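Local coordinates for proto-oncogene tyrosine-protein kinase receptor Ret (Danio rerio, PDB 7AMK) that acts as a receptor tyrosine kinase whose cadherin-like extracellular domains assemble with GDNF and its co-receptor GFR alpha 1, at the interface of chains A and B. Coordinates in Å, arbitrary orientation; residue numbers count along the deposited sequence, not the author numbering. Chains: chain A/B, Proto-oncogene tyrosine-protein kinase receptor Ret.

The interface of chains A and B. Residues chain A 302, 304, 311; chain B 367-368, 391.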
loop_
_atom_site.group_PDB
_atom_site.type_symbol
_atom_site.label_atom_id
_atom_site.label_comp_id
_atom_site.label_asym_id
_atom_site.label_seq_id
_atom_site.Cartn_x
_atom_site.Cartn_y
_atom_site.Cartn_z
ATOM N N GLU A 302 8.742 -6.607 17.615
ATOM C CA GLU A 302 10.022 -6.810 18.256
ATOM C C GLU A 302 11.130 -6.741 17.212
ATOM O O GLU A 302 10.991 -7.281 16.111
ATOM C CB GLU A 302 10.039 -8.162 18.969
ATOM C CG GLU A 302 11.423 -8.664 19.329
ATOM C CD GLU A 302 11.362 -9.768 20.378
ATOM O OE1 GLU A 302 10.898 -9.491 21.514
ATOM O OE2 GLU A 302 11.751 -10.918 20.061
ATOM N N LYS A 304 15.785 -6.839 17.151
ATOM C CA LYS A 304 16.999 -6.871 17.974
ATOM C C LYS A 304 18.272 -6.411 17.264
ATOM O O LYS A 304 19.106 -5.771 17.910
ATOM C CB LYS A 304 17.231 -8.282 18.586
ATOM C CG LYS A 304 17.913 -9.296 17.693
ATOM C CD LYS A 304 17.979 -10.684 18.345
ATOM C CE LYS A 304 19.114 -11.481 17.718
ATOM N NZ LYS A 304 18.950 -12.974 17.757
ATOM N N ARG A 311 16.975 -7.731 22.165
ATOM C CA ARG A 311 15.555 -7.591 21.881
ATOM C C ARG A 311 15.017 -6.289 22.455
ATOM O O ARG A 311 15.175 -6.003 23.642
ATOM C CB ARG A 311 14.780 -8.772 22.458
ATOM C CG ARG A 311 15.168 -10.125 21.840
ATOM C CD ARG A 311 14.676 -11.286 22.699
ATOM N NE ARG A 311 13.232 -11.226 22.869
ATOM C CZ ARG A 311 12.616 -11.158 24.042
ATOM N NH1 ARG A 311 13.283 -11.237 25.180
ATOM N NH2 ARG A 311 11.295 -11.005 24.072
ATOM N N SER B 367 13.753 -16.149 18.825
ATOM C CA SER B 367 14.731 -15.276 19.466
ATOM C C SER B 367 14.498 -15.166 20.962
ATOM O O SER B 367 15.355 -14.649 21.680
ATOM C CB SER B 367 14.719 -13.875 18.832
ATOM O OG SER B 367 13.396 -13.463 18.554
ATOM N N GLN B 368 13.364 -15.649 21.433
ATOM C CA GLN B 368 13.025 -15.729 22.841
ATOM C C GLN B 368 13.170 -17.185 23.265
ATOM O O GLN B 368 12.493 -18.060 22.711
ATOM C CB GLN B 368 11.595 -15.243 23.033
ATOM C CG GLN B 368 11.209 -14.899 24.433
ATOM C CD GLN B 368 9.906 -14.124 24.461
ATOM O OE1 GLN B 368 9.391 -13.716 23.415
ATOM N NE2 GLN B 368 9.369 -13.906 25.656
ATOM N N GLU B 391 11.368 -15.389 15.067
ATOM C CA GLU B 391 12.085 -14.136 14.833
ATOM C C GLU B 391 11.676 -13.484 13.507
ATOM O O GLU B 391 11.762 -14.104 12.434
ATOM C CB GLU B 391 13.594 -14.412 14.870
ATOM C CG GLU B 391 14.478 -13.212 14.617
ATOM C CD GLU B 391 15.960 -13.591 14.694
ATOM O OE1 GLU B 391 16.370 -14.227 15.695
ATOM O OE2 GLU B 391 16.709 -13.260 13.750
#
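A:Arg311 lays its guanidinium over the side-chain amide of B:Gln368, an engineered residue (naturally asparagine). The two planes are stacked 25° apart, while the side chains run at about a right angle. On the guanidinium face, B:Gln368 CG sits toward the rim, 4.0 Å from A:Arg311 CZ, and its amide oxygen OE1 comes within 3.4 Å of A:Arg311 NH2. The pair stacks; no hydrogen bond should be read into it. On the same side, nearer the root, A:Arg311 CD lies 3.6 Å from B:Ser367 O.

Within chain A, a bend at chi3 (58°) turns the NE side of that guanidinium to the carboxylate of A:Glu302. A:Arg311 NE donates to A:Glu302 OE2 at 3.2 Å, in the guanidinium plane and nearly straight, though from above the carboxylate plane. A:Arg311 NH2 donates to A:Glu302 OE1 at 3.0 Å, on the syn side; this bond, also the salt bridge, is more bent, tilted from the guanidinium plane. An alanine in place of A:Arg311 would probably leave the A:Glu302 carboxylate without its charged mate and freer to turn, held by a weak serine bond, and the amide of B:Gln368 without its stacking partner.

Across the interface, B:Ser367 OG offers that weak hydrogen bond to A:Glu302 OE2 at 3.4 Å, and extended A:Lys304 carries NZ to 3.5 Å from B:Glu391 OE1, a long salt bridge.

A:Glu302 lies at the end of strand 294-303, and A:Lys304 and A:Arg311 at the two ends of its connection to strand 312-321, in the third cadherin-like domain; chain B contributes loop residues from its fourth. The patch belongs to a larger interface; the structure alone does not show whether it forms outside the crystal.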